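Local coordinates for protein hydrolase, isochorismatase family (Pseudomonas putida, PDB 4L07) that probably hydrolyses the amide of maleamate to give maleate and ammonia, as an amidase of the isochorismatase-like cysteine hydrolase family, at residues H21-V26 and E62-F67; F29-T34 and G95-E100; T51-D56 and D198-L203; I70-G75 and V115-S120. All blocks are in the same frame, centred on the assembly; numbering follows the deposited sequence.

Contact 1: H21-V26 and E62-F67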
loop_
_atom_site.group_PDB
_atom_site.type_symbol
_atom_site.label_atom_id
_atom_site.label_comp_id
_atom_site.label_asym_id
_atom_site.label_seq_id
_atom_site.Cartn_x
_atom_site.Cartn_y
_atom_site.Cartn_z
ATOM N N HIS A 21 -7.145 13.875 -18.289
ATOM C CA HIS A 21 -5.715 13.766 -17.983
ATOM C C HIS A 21 -5.215 12.351 -18.110
ATOM O O HIS A 21 -5.070 11.634 -17.110
ATOM C CB HIS A 21 -5.405 14.344 -16.607
ATOM C CG HIS A 21 -5.789 15.796 -16.457
ATOM N ND1 HIS A 21 -5.115 16.791 -17.070
ATOM C CD2 HIS A 21 -6.819 16.401 -15.742
ATOM C CE1 HIS A 21 -5.683 17.973 -16.760
ATOM N NE2 HIS A 21 -6.723 17.735 -15.947
ATOM N N PRO A 22 -4.944 11.922 -19.355
ATOM C CA PRO A 22 -4.554 10.553 -19.661
ATOM C C PRO A 22 -3.101 10.239 -19.327
ATOM O O PRO A 22 -2.245 11.123 -19.379
ATOM C CB PRO A 22 -4.747 10.457 -21.186
ATOM C CG PRO A 22 -5.441 11.719 -21.600
ATOM C CD PRO A 22 -5.058 12.737 -20.575
ATOM N N ALA A 23 -2.846 8.971 -19.013
ATOM C CA ALA A 23 -1.498 8.436 -18.896
ATOM C C ALA A 23 -1.470 7.025 -19.467
ATOM O O ALA A 23 -2.469 6.290 -19.401
ATOM C CB ALA A 23 -1.033 8.444 -17.444
ATOM N N ILE A 24 -0.334 6.660 -20.054
ATOM C CA ILE A 24 -0.161 5.345 -20.658
ATOM C C ILE A 24 0.724 4.499 -19.742
ATOM O O ILE A 24 1.818 4.925 -19.358
ATOM C CB ILE A 24 0.496 5.446 -22.065
ATOM C CG1 ILE A 24 -0.081 6.617 -22.894
ATOM C CG2 ILE A 24 0.472 4.102 -22.802
ATOM C CD1 ILE A 24 -1.578 6.596 -23.170
ATOM N N ILE A 25 0.248 3.307 -19.395
ATOM C CA ILE A 25 1.054 2.349 -18.638
ATOM C C ILE A 25 1.369 1.162 -19.543
ATOM O O ILE A 25 0.461 0.487 -20.025
ATOM C CB ILE A 25 0.334 1.855 -17.363
ATOM C CG1 ILE A 25 -0.189 3.041 -16.539
ATOM C CG2 ILE A 25 1.255 0.940 -16.558
ATOM C CD1 ILE A 25 -1.234 2.663 -15.506
ATOM N N VAL A 26 2.654 0.929 -19.778
ATOM C CA VAL A 26 3.105 -0.189 -20.612
ATOM C C VAL A 26 3.665 -1.271 -19.694
ATOM O O VAL A 26 4.765 -1.151 -19.157
ATOM C CB VAL A 26 4.163 0.264 -21.637
ATOM C CG1 VAL A 26 4.522 -0.874 -22.591
ATOM C CG2 VAL A 26 3.645 1.457 -22.415
ATOM N N GLU A 62 2.493 15.399 -24.328
ATOM C CA GLU A 62 2.939 15.635 -22.945
ATOM C C GLU A 62 2.057 14.985 -21.873
ATOM O O GLU A 62 1.915 15.496 -20.758
ATOM C CB GLU A 62 3.178 17.131 -22.680
ATOM C CG GLU A 62 4.278 17.704 -23.565
ATOM C CD GLU A 62 4.453 19.209 -23.443
ATOM O OE1 GLU A 62 5.420 19.729 -24.040
ATOM O OE2 GLU A 62 3.636 19.876 -22.770
ATOM N N PHE A 63 1.471 13.844 -22.225
ATOM C CA PHE A 63 0.785 12.995 -21.255
ATOM C C PHE A 63 1.803 11.982 -20.740
ATOM O O PHE A 63 2.658 11.523 -21.510
ATOM C CB PHE A 63 -0.392 12.254 -21.895
ATOM C CG PHE A 63 -1.421 13.150 -22.523
ATOM C CD1 PHE A 63 -1.756 14.378 -21.949
ATOM C CD2 PHE A 63 -2.087 12.747 -23.679
ATOM C CE1 PHE A 63 -2.713 15.198 -22.534
ATOM C CE2 PHE A 63 -3.050 13.560 -24.261
ATOM C CZ PHE A 63 -3.362 14.785 -23.687
ATOM N N PRO A 64 1.724 11.629 -19.442
ATOM C CA PRO A 64 2.695 10.675 -18.897
ATOM C C PRO A 64 2.693 9.325 -19.612
ATOM O O PRO A 64 1.631 8.782 -19.922
ATOM C CB PRO A 64 2.254 10.521 -17.440
ATOM C CG PRO A 64 1.622 11.833 -17.122
ATOM C CD PRO A 64 0.893 12.225 -18.379
ATOM N N VAL A 65 3.886 8.811 -19.884
ATOM C CA VAL A 65 4.076 7.471 -20.452
ATOM C C VAL A 65 5.036 6.737 -19.529
ATOM O O VAL A 65 6.184 7.150 -19.378
ATOM C CB VAL A 65 4.673 7.522 -21.878
ATOM C CG1 VAL A 65 5.081 6.125 -22.351
ATOM C CG2 VAL A 65 3.693 8.158 -22.855
ATOM N N ILE A 66 4.562 5.665 -18.899
ATOM C CA ILE A 66 5.347 4.934 -17.897
ATOM C C ILE A 66 5.433 3.442 -18.242
ATOM O O ILE A 66 4.406 2.788 -18.458
ATOM C CB ILE A 66 4.760 5.119 -16.476
ATOM C CG1 ILE A 66 4.727 6.605 -16.099
ATOM C CG2 ILE A 66 5.574 4.339 -15.445
ATOM C CD1 ILE A 66 3.829 6.925 -14.921
ATOM N N PHE A 67 6.659 2.922 -18.305
ATOM C CA PHE A 67 6.916 1.503 -18.556
ATOM C C PHE A 67 7.201 0.771 -17.254
ATOM O O PHE A 67 7.823 1.328 -16.351
ATOM C CB PHE A 67 8.134 1.337 -19.472
ATOM C CG PHE A 67 7.929 1.855 -20.867
ATOM C CD1 PHE A 67 8.018 3.218 -21.150
ATOM C CD2 PHE A 67 7.675 0.971 -21.913
ATOM C CE1 PHE A 67 7.830 3.693 -22.443
ATOM C CE2 PHE A 67 7.490 1.438 -23.210
ATOM C CZ PHE A 67 7.564 2.798 -23.473
#
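A beta-alpha-beta crossover of the isochorismatase fold closes here: strand 22-27 leads through helix 45-60 into strand 65-70, and the two strands run parallel, side by side, inside the parallel sheet. I24 pairs with V65, I25 with I66 and V26 with F67. I24 N donates to P64 O and I66 N to I24 O, each at 2.9 Å, the second bond nearly along the C=O axis; V26 N then donates to I66 O, so I24 and I66 each use both N-H and C=O in the ladder. Between these bonds lies the CA-H of I25, with CA 3.4 Å from I66 O. On one face, I24 sets CG1 4.1 Å from V65 CG2, and helix 45-60 covers I24 and V26. Before the strands pair, F63 follows the Schellman motif that ends the helix at E62 and reaches back to P22. With CG anti to its carbonyl carbon, the F63 ring lies beneath P22, whose CD stands 3.8 Å above the ring plane over its centre. At the other end V26 CB packs 3.6 Å from F67 CD2, while V26 CG2 lies over one face of the F67 ring, offset toward its rim.

Contact 2: F29-T34 and G95-E100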
loop_
_atom_site.group_PDB
_atom_site.type_symbol
_atom_site.label_atom_id
_atom_site.label_comp_id
_atom_site.label_asym_id
_atom_site.label_seq_id
_atom_site.Cartn_x
_atom_site.Cartn_y
_atom_site.Cartn_z
ATOM N N PHE A 29 6.554 -5.089 -21.164
ATOM C CA PHE A 29 7.057 -5.384 -22.509
ATOM C C PHE A 29 8.596 -5.409 -22.466
ATOM O O PHE A 29 9.270 -4.670 -23.188
ATOM C CB PHE A 29 6.542 -4.384 -23.561
ATOM C CG PHE A 29 5.196 -4.740 -24.168
ATOM C CD1 PHE A 29 4.753 -6.062 -24.239
ATOM C CD2 PHE A 29 4.394 -3.742 -24.715
ATOM C CE1 PHE A 29 3.521 -6.370 -24.814
ATOM C CE2 PHE A 29 3.162 -4.042 -25.291
ATOM C CZ PHE A 29 2.726 -5.360 -25.338
ATOM N N SER A 30 9.132 -6.250 -21.587
ATOM C CA SER A 30 10.569 -6.514 -21.498
ATOM C C SER A 30 10.890 -7.727 -22.363
ATOM O O SER A 30 9.992 -8.502 -22.701
ATOM C CB SER A 30 10.981 -6.765 -20.047
ATOM O OG SER A 30 10.388 -7.950 -19.545
ATOM N N TYR A 31 12.160 -7.900 -22.722
ATOM C CA TYR A 31 12.555 -9.034 -23.566
ATOM C C TYR A 31 12.171 -10.390 -22.963
ATOM O O TYR A 31 11.841 -11.322 -23.687
ATOM C CB TYR A 31 14.051 -8.987 -23.892
ATOM C CG TYR A 31 14.418 -7.855 -24.825
ATOM C CD1 TYR A 31 13.961 -7.836 -26.148
ATOM C CD2 TYR A 31 15.215 -6.797 -24.390
ATOM C CE1 TYR A 31 14.295 -6.797 -27.006
ATOM C CE2 TYR A 31 15.546 -5.753 -25.238
ATOM C CZ TYR A 31 15.088 -5.762 -26.545
ATOM O OH TYR A 31 15.423 -4.726 -27.386
ATOM N N GLY A 32 12.206 -10.487 -21.636
ATOM C CA GLY A 32 11.800 -11.708 -20.936
ATOM C C GLY A 32 10.385 -12.149 -21.272
ATOM O O GLY A 32 10.074 -13.341 -21.229
ATOM N N PHE A 33 9.538 -11.183 -21.620
ATOM C CA PHE A 33 8.149 -11.444 -21.967
ATOM C C PHE A 33 7.851 -11.333 -23.468
ATOM O O PHE A 33 6.788 -11.752 -23.901
ATOM C CB PHE A 33 7.214 -10.534 -21.161
ATOM C CG PHE A 33 7.264 -10.793 -19.680
ATOM C CD1 PHE A 33 6.579 -11.870 -19.127
ATOM C CD2 PHE A 33 8.014 -9.974 -18.838
ATOM C CE1 PHE A 33 6.636 -12.124 -17.764
ATOM C CE2 PHE A 33 8.075 -10.225 -17.473
ATOM C CZ PHE A 33 7.387 -11.302 -16.937
ATOM N N THR A 34 8.786 -10.789 -24.253
ATOM C CA THR A 34 8.522 -10.503 -25.678
ATOM C C THR A 34 9.474 -11.188 -26.663
ATOM O O THR A 34 9.197 -11.205 -27.869
ATOM C CB THR A 34 8.568 -8.992 -25.979
ATOM O OG1 THR A 34 9.891 -8.503 -25.723
ATOM C CG2 THR A 34 7.568 -8.229 -25.110
ATOM N N GLY A 95 20.438 -6.427 -14.435
ATOM C CA GLY A 95 21.634 -6.546 -15.267
ATOM C C GLY A 95 21.540 -7.560 -16.398
ATOM O O GLY A 95 22.477 -7.687 -17.194
ATOM N N SER A 96 20.427 -8.290 -16.473
ATOM C CA SER A 96 20.213 -9.230 -17.580
ATOM C C SER A 96 19.423 -8.577 -18.714
ATOM O O SER A 96 18.736 -7.572 -18.513
ATOM C CB SER A 96 19.516 -10.513 -17.101
ATOM O OG SER A 96 18.127 -10.302 -16.882
ATOM N N ARG A 97 19.515 -9.157 -19.908
ATOM C CA ARG A 97 18.739 -8.679 -21.048
ATOM C C ARG A 97 17.231 -8.862 -20.828
ATOM O O ARG A 97 16.432 -8.094 -21.360
ATOM C CB ARG A 97 19.180 -9.387 -22.337
ATOM C CG ARG A 97 18.617 -8.770 -23.611
ATOM C CD ARG A 97 19.202 -9.419 -24.858
ATOM N NE ARG A 97 18.566 -8.914 -26.074
ATOM C CZ ARG A 97 17.493 -9.457 -26.646
ATOM N NH1 ARG A 97 16.985 -8.928 -27.754
ATOM N NH2 ARG A 97 16.924 -10.529 -26.114
ATOM N N LEU A 98 16.860 -9.862 -20.028
ATOM C CA LEU A 98 15.451 -10.229 -19.816
ATOM C C LEU A 98 14.632 -9.063 -19.259
ATOM O O LEU A 98 13.446 -8.930 -19.563
ATOM C CB LEU A 98 15.330 -11.427 -18.855
ATOM C CG LEU A 98 15.899 -12.856 -19.004
ATOM C CD1 LEU A 98 14.846 -13.889 -19.401
ATOM C CD2 LEU A 98 17.167 -12.956 -19.848
ATOM N N VAL A 99 15.278 -8.218 -18.455
ATOM C CA VAL A 99 14.599 -7.142 -17.734
ATOM C C VAL A 99 14.536 -5.831 -18.527
ATOM O O VAL A 99 13.818 -4.898 -18.152
ATOM C CB VAL A 99 15.260 -6.936 -16.353
ATOM C CG1 VAL A 99 14.722 -5.696 -15.657
ATOM C CG2 VAL A 99 15.052 -8.178 -15.495
ATOM N N GLU A 100 15.283 -5.771 -19.630
ATOM C CA GLU A 100 15.319 -4.583 -20.479
ATOM C C GLU A 100 14.040 -4.450 -21.288
ATOM O O GLU A 100 13.513 -5.450 -21.789
ATOM C CB GLU A 100 16.528 -4.642 -21.422
ATOM C CG GLU A 100 17.868 -4.486 -20.723
ATOM C CD GLU A 100 18.111 -3.066 -20.237
ATOM O OE1 GLU A 100 18.515 -2.905 -19.066
ATOM O OE2 GLU A 100 17.890 -2.109 -21.016
#
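Two carbonyls of the loop that leads toward strand 112-116, L98 O and E100 O, receive the first N-H groups of the short helix 31-34, which follows strand 22-27. Y31 N donates to E100 O at 3.0 Å, and G32 N meets L98 O at 2.9 Å on a lone pair. S30, at the N-cap position, holds OG 3.2 Å from L98 O, at best a weak hydrogen bond; its own O accepts F33 N inside the helix. At G32 a beta carbon would fall 3.0 Å from L98 O. Beside these backbone bonds, R97 stretches from CG to NE and lays its guanidinium flat on one face of the Y31 ring, planes 21° apart, with NH1 3.5 Å above the ring plane and toward its rim. NH2 is paired with D35 in a salt bridge and also bonds to Y38 OH, while Y31 OH is bonded to M103 N. An alanine at Y31 removes the ring under R97 and the hydroxyl bonded to M103 N, and would probably leave the guanidinium less well held. So neutral backbone bonds tie the helix start to the loop, and the R97 charge is probably stabilised by both ring and D35.

Contact 3: T51-D56 and D198-L203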
loop_
_atom_site.group_PDB
_atom_site.type_symbol
_atom_site.label_atom_id
_atom_site.label_comp_id
_atom_site.label_asym_id
_atom_site.label_seq_id
_atom_site.Cartn_x
_atom_site.Cartn_y
_atom_site.Cartn_z
ATOM N N THR A 51 1.174 -0.393 -29.430
ATOM C CA THR A 51 1.533 0.323 -28.203
ATOM C C THR A 51 2.481 1.483 -28.528
ATOM O O THR A 51 2.313 2.586 -28.007
ATOM C CB THR A 51 2.144 -0.629 -27.153
ATOM O OG1 THR A 51 1.199 -1.669 -26.848
ATOM C CG2 THR A 51 2.507 0.122 -25.867
ATOM N N LYS A 52 3.447 1.244 -29.419
ATOM C CA LYS A 52 4.391 2.298 -29.822
ATOM C C LYS A 52 3.660 3.521 -30.387
ATOM O O LYS A 52 4.010 4.658 -30.074
ATOM C CB LYS A 52 5.420 1.773 -30.832
ATOM C CG LYS A 52 6.468 2.808 -31.240
ATOM C CD LYS A 52 7.524 2.208 -32.156
ATOM C CE LYS A 52 8.544 3.251 -32.610
ATOM N NZ LYS A 52 7.924 4.391 -33.352
ATOM N N GLU A 53 2.637 3.278 -31.205
ATOM C CA GLU A 53 1.829 4.356 -31.779
ATOM C C GLU A 53 1.133 5.180 -30.693
ATOM O O GLU A 53 1.155 6.411 -30.726
ATOM C CB GLU A 53 0.805 3.793 -32.771
ATOM C CG GLU A 53 1.428 3.089 -33.966
ATOM C CD GLU A 53 0.404 2.592 -34.972
ATOM O OE1 GLU A 53 -0.628 2.011 -34.562
ATOM O OE2 GLU A 53 0.641 2.775 -36.186
ATOM N N ILE A 54 0.532 4.489 -29.729
ATOM C CA ILE A 54 -0.129 5.137 -28.600
ATOM C C ILE A 54 0.857 5.972 -27.775
ATOM O O ILE A 54 0.591 7.142 -27.477
ATOM C CB ILE A 54 -0.863 4.104 -27.708
ATOM C CG1 ILE A 54 -2.083 3.536 -28.447
ATOM C CG2 ILE A 54 -1.298 4.732 -26.390
ATOM C CD1 ILE A 54 -2.804 2.427 -27.698
ATOM N N CYS A 55 1.986 5.364 -27.418
ATOM C CA CYS A 55 3.016 6.029 -26.613
ATOM C C CYS A 55 3.618 7.233 -27.340
ATOM O O CYS A 55 3.792 8.293 -26.739
ATOM C CB CYS A 55 4.114 5.046 -26.213
ATOM S SG CYS A 55 3.594 3.803 -25.002
ATOM N N ASP A 56 3.915 7.073 -28.632
ATOM C CA ASP A 56 4.437 8.191 -29.435
ATOM C C ASP A 56 3.500 9.396 -29.443
ATOM O O ASP A 56 3.953 10.536 -29.305
ATOM C CB ASP A 56 4.767 7.755 -30.870
ATOM C CG ASP A 56 6.018 6.898 -30.951
ATOM O OD1 ASP A 56 6.682 6.685 -29.915
ATOM O OD2 ASP A 56 6.349 6.425 -32.060
ATOM N N ASP A 198 -9.313 3.575 -31.384
ATOM C CA ASP A 198 -10.129 4.362 -30.457
ATOM C C ASP A 198 -9.221 5.228 -29.578
ATOM O O ASP A 198 -9.410 6.439 -29.500
ATOM C CB ASP A 198 -11.014 3.426 -29.607
ATOM C CG ASP A 198 -11.797 4.148 -28.491
ATOM O OD1 ASP A 198 -12.557 3.460 -27.777
ATOM O OD2 ASP A 198 -11.677 5.374 -28.299
ATOM N N ILE A 199 -8.237 4.603 -28.933
ATOM C CA ILE A 199 -7.326 5.320 -28.035
ATOM C C ILE A 199 -6.679 6.514 -28.737
ATOM O O ILE A 199 -6.694 7.625 -28.212
ATOM C CB ILE A 199 -6.245 4.384 -27.433
ATOM C CG1 ILE A 199 -6.889 3.286 -26.567
ATOM C CG2 ILE A 199 -5.210 5.174 -26.630
ATOM C CD1 ILE A 199 -7.754 3.790 -25.423
ATOM N N LEU A 200 -6.142 6.279 -29.931
ATOM C CA LEU A 200 -5.435 7.323 -30.681
ATOM C C LEU A 200 -6.335 8.520 -30.982
ATOM O O LEU A 200 -5.944 9.661 -30.751
ATOM C CB LEU A 200 -4.833 6.759 -31.972
ATOM C CG LEU A 200 -3.700 5.738 -31.844
ATOM C CD1 LEU A 200 -3.466 5.047 -33.182
ATOM C CD2 LEU A 200 -2.413 6.366 -31.314
ATOM N N LYS A 201 -7.543 8.244 -31.475
ATOM C CA LYS A 201 -8.535 9.277 -31.765
ATOM C C LYS A 201 -8.908 10.028 -30.490
ATOM O O LYS A 201 -9.001 11.257 -30.491
ATOM C CB LYS A 201 -9.774 8.648 -32.419
ATOM C CG LYS A 201 -10.869 9.625 -32.820
ATOM C CD LYS A 201 -12.025 8.895 -33.490
ATOM C CE LYS A 201 -13.265 9.770 -33.600
ATOM N NZ LYS A 201 -13.133 10.803 -34.665
ATOM N N TRP A 202 -9.091 9.279 -29.401
ATOM C CA TRP A 202 -9.432 9.851 -28.100
ATOM C C TRP A 202 -8.361 10.767 -27.551
ATOM O O TRP A 202 -8.674 11.851 -27.057
ATOM C CB TRP A 202 -9.776 8.745 -27.096
ATOM C CG TRP A 202 -9.992 9.273 -25.698
ATOM C CD1 TRP A 202 -11.022 10.091 -25.248
ATOM C CD2 TRP A 202 -9.135 9.059 -24.522
ATOM N NE1 TRP A 202 -10.868 10.383 -23.917
ATOM C CE2 TRP A 202 -9.759 9.798 -23.422
ATOM C CE3 TRP A 202 -7.958 8.352 -24.281
ATOM C CZ2 TRP A 202 -9.217 9.813 -22.146
ATOM C CZ3 TRP A 202 -7.417 8.378 -22.994
ATOM C CH2 TRP A 202 -8.036 9.090 -21.951
ATOM N N LEU A 203 -7.093 10.358 -27.642
ATOM C CA LEU A 203 -5.985 11.198 -27.163
ATOM C C LEU A 203 -5.907 12.528 -27.926
ATOM O O LEU A 203 -5.716 13.585 -27.321
ATOM C CB LEU A 203 -4.644 10.455 -27.224
ATOM C CG LEU A 203 -4.460 9.240 -26.304
ATOM C CD1 LEU A 203 -3.197 8.468 -26.657
ATOM C CD2 LEU A 203 -4.463 9.645 -24.834
#
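I54 holds CG1 anti to its carbonyl carbon (chi1 -70°) and then runs extended through CG1 to CD1 (chi2 175°), which sends its two branches along the neighbouring helix. L200 also has CG anti to the carbonyl carbon (chi1 -67°), and this, with an anti chi2, turns CD2 toward segment 51-56 although its CB leaves at a slant to it. The two helix segments run almost parallel, their axes 9.9 Å apart, and the seam between them is apolar. I54 is its centre. I54 CD1 touches I199 CG2 at 3.8 Å, and I54 CG2 lies 3.9 Å from I199 CG2; this methyl is thus held against both branches of I54. L200 CD2 comes in obliquely, 3.8 Å from I54 CA and 3.6 Å from E53 O, so it packs on the backbone as well as on I54 CG1. L203, one turn after I199, crosses I54 at about a right angle, its CD1 4.2 Å from I54 CG2. A glycine at I54 removes both branches and would probably leave I199, L200 and L203 poorly packed against helix 45-60. The charged ends are paired away from the seam: K52 NZ with D56 OD2, E53 with R50. Helices 45-60 and 196-207 lie together on one side of the parallel sheet, where I54 rests on I24 of strand 22-27 and C170 of strand 163-172, I199 on L165, and L203 on P22 and F63.

Contact 4: I70-G75 and V115-S120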
loop_
_atom_site.group_PDB
_atom_site.type_symbol
_atom_site.label_atom_id
_atom_site.label_comp_id
_atom_site.label_asym_id
_atom_site.label_seq_id
_atom_site.Cartn_x
_atom_site.Cartn_y
_atom_site.Cartn_z
ATOM N N ILE A 70 9.557 -6.347 -14.424
ATOM C CA ILE A 70 9.827 -7.185 -13.266
ATOM C C ILE A 70 11.326 -7.488 -13.253
ATOM O O ILE A 70 11.868 -8.031 -14.223
ATOM C CB ILE A 70 9.036 -8.516 -13.325
ATOM C CG1 ILE A 70 7.521 -8.260 -13.211
ATOM C CG2 ILE A 70 9.524 -9.470 -12.239
ATOM C CD1 ILE A 70 6.651 -9.466 -13.534
ATOM N N ALA A 71 11.995 -7.136 -12.159
ATOM C CA ALA A 71 13.421 -7.430 -11.999
ATOM C C ALA A 71 13.744 -7.755 -10.546
ATOM O O ALA A 71 13.222 -7.101 -9.639
ATOM C CB ALA A 71 14.261 -6.253 -12.471
ATOM N N TYR A 72 14.591 -8.764 -10.338
ATOM C CA TYR A 72 14.997 -9.212 -8.997
ATOM C C TYR A 72 16.494 -9.179 -8.754
ATOM O O TYR A 72 17.290 -9.461 -9.648
ATOM C CB TYR A 72 14.543 -10.647 -8.732
ATOM C CG TYR A 72 13.074 -10.848 -8.928
ATOM C CD1 TYR A 72 12.160 -10.363 -7.997
ATOM C CD2 TYR A 72 12.594 -11.501 -10.060
ATOM C CE1 TYR A 72 10.798 -10.531 -8.185
ATOM C CE2 TYR A 72 11.237 -11.676 -10.257
ATOM C CZ TYR A 72 10.347 -11.192 -9.311
ATOM O OH TYR A 72 9.000 -11.353 -9.497
ATOM N N HIS A 73 16.864 -8.858 -7.517
ATOM C CA HIS A 73 18.197 -9.164 -7.026
ATOM C C HIS A 73 18.186 -10.597 -6.586
ATOM O O HIS A 73 17.157 -11.085 -6.105
ATOM C CB HIS A 73 18.557 -8.258 -5.854
ATOM C CG HIS A 73 18.580 -6.797 -6.207
ATOM N ND1 HIS A 73 19.517 -6.261 -7.013
ATOM C CD2 HIS A 73 17.745 -5.750 -5.822
ATOM C CE1 HIS A 73 19.289 -4.941 -7.145
ATOM N NE2 HIS A 73 18.205 -4.631 -6.412
ATOM N N PRO A 74 19.319 -11.307 -6.742
ATOM C CA PRO A 74 19.395 -12.724 -6.370
ATOM C C PRO A 74 18.871 -13.032 -4.960
ATOM O O PRO A 74 18.177 -14.031 -4.765
ATOM C CB PRO A 74 20.892 -13.022 -6.458
ATOM C CG PRO A 74 21.373 -12.090 -7.518
ATOM C CD PRO A 74 20.578 -10.831 -7.355
ATOM N N GLY A 75 19.183 -12.168 -3.995
ATOM C CA GLY A 75 18.764 -12.374 -2.605
ATOM C C GLY A 75 17.260 -12.285 -2.378
ATOM O O GLY A 75 16.756 -12.773 -1.370
ATOM N N VAL A 115 10.325 -0.438 -11.626
ATOM C CA VAL A 115 10.668 -1.836 -11.366
ATOM C C VAL A 115 9.743 -2.360 -10.276
ATOM O O VAL A 115 9.533 -1.694 -9.258
ATOM C CB VAL A 115 12.148 -2.018 -10.953
ATOM C CG1 VAL A 115 12.454 -3.482 -10.653
ATOM C CG2 VAL A 115 13.074 -1.515 -12.049
ATOM N N LYS A 116 9.169 -3.536 -10.517
ATOM C CA LYS A 116 8.260 -4.165 -9.560
ATOM C C LYS A 116 8.625 -5.637 -9.344
ATOM O O LYS A 116 9.387 -6.218 -10.124
ATOM C CB LYS A 116 6.812 -4.031 -10.037
ATOM C CG LYS A 116 6.507 -4.836 -11.293
ATOM C CD LYS A 116 5.104 -4.578 -11.795
ATOM C CE LYS A 116 4.895 -5.120 -13.196
ATOM N NZ LYS A 116 4.611 -6.580 -13.214
ATOM N N LYS A 117 8.059 -6.242 -8.295
ATOM C CA LYS A 117 8.411 -7.608 -7.916
ATOM C C LYS A 117 7.262 -8.606 -8.066
ATOM O O LYS A 117 7.481 -9.814 -7.952
ATOM C CB LYS A 117 8.926 -7.645 -6.465
ATOM C CG LYS A 117 9.961 -6.584 -6.135
ATOM C CD LYS A 117 11.315 -6.836 -6.769
ATOM C CE LYS A 117 12.184 -5.590 -6.629
ATOM N NZ LYS A 117 13.546 -5.806 -7.177
ATOM N N GLY A 118 6.054 -8.103 -8.317
ATOM C CA GLY A 118 4.867 -8.946 -8.490
ATOM C C GLY A 118 4.179 -8.732 -9.833
ATOM O O GLY A 118 4.791 -8.241 -10.791
ATOM N N ALA A 119 2.896 -9.087 -9.892
ATOM C CA ALA A 119 2.083 -8.939 -11.107
ATOM C C ALA A 119 1.614 -7.497 -11.350
ATOM O O ALA A 119 1.847 -6.934 -12.418
ATOM C CB ALA A 119 0.893 -9.901 -11.072
ATOM N N SER A 120 0.969 -6.891 -10.357
ATOM C CA SER A 120 0.423 -5.546 -10.517
ATOM C C SER A 120 1.506 -4.475 -10.585
ATOM O O SER A 120 2.435 -4.468 -9.778
ATOM C CB SER A 120 -0.512 -5.201 -9.367
ATOM O OG SER A 120 -0.846 -3.822 -9.433
#
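At the C-terminal edge of the parallel sheet of this isochorismatase-like alpha/beta fold, strands 65-70 and 112-116 end and their loops part. I70 and K116 form the last parallel bridge, and A71 N adds a weak bond of 3.4 Å to K116 O. K117 then carries the contact. Its CB lies 3.8 Å from Y72 CE1; the chain bends at chi2 (-72°), and CD passes 3.8 Å from Y72 CD1, lysine and tyrosine running antiparallel alongside one another. CD and CE also skirt A71 O, and NZ ends on A71 O at 2.8 Å, in the carbonyl plane, with E76 as its salt-bridge partner and Y94 OH as a further bond. Y72 OH donates to K117 O at 2.7 Å, from above the carbonyl plane, so K117 is fixed at both ends. K116 turns the other way: NZ bonds to G118 O and A119 O and forms a salt bridge with D28, and its side chain touches C149, consistent with the Asp-Lys-Cys catalytic triad of this family. A sulfate, probably from the crystallisation liquor, lies about 4 Å from the I70 side chain. I70 flanks this lysine, its CG1 3.4 Å from K116 NZ.

Contacts 1 and 3 belong to the buried side of the fold: the strand pairing of contact 1 is covered by the helix pair of contact 3, through I24 on I54 and P22 on L203. Contact 1 relies on backbone bonds, contact 3 mainly on apolar side chains. Contacts 2 and 4 lie at the other end of the strands, their centres about 12 Å apart, and join through V99 on A71 and F33 on I70; there, backbone bonds are joined by lysine, arginine and tyrosine side chains. Contact 2 is partly open to solvent, whereas contact 4 is buried, beside the probable active site and touched by two other subunits. Strand 65-70 links contacts 1 and 4.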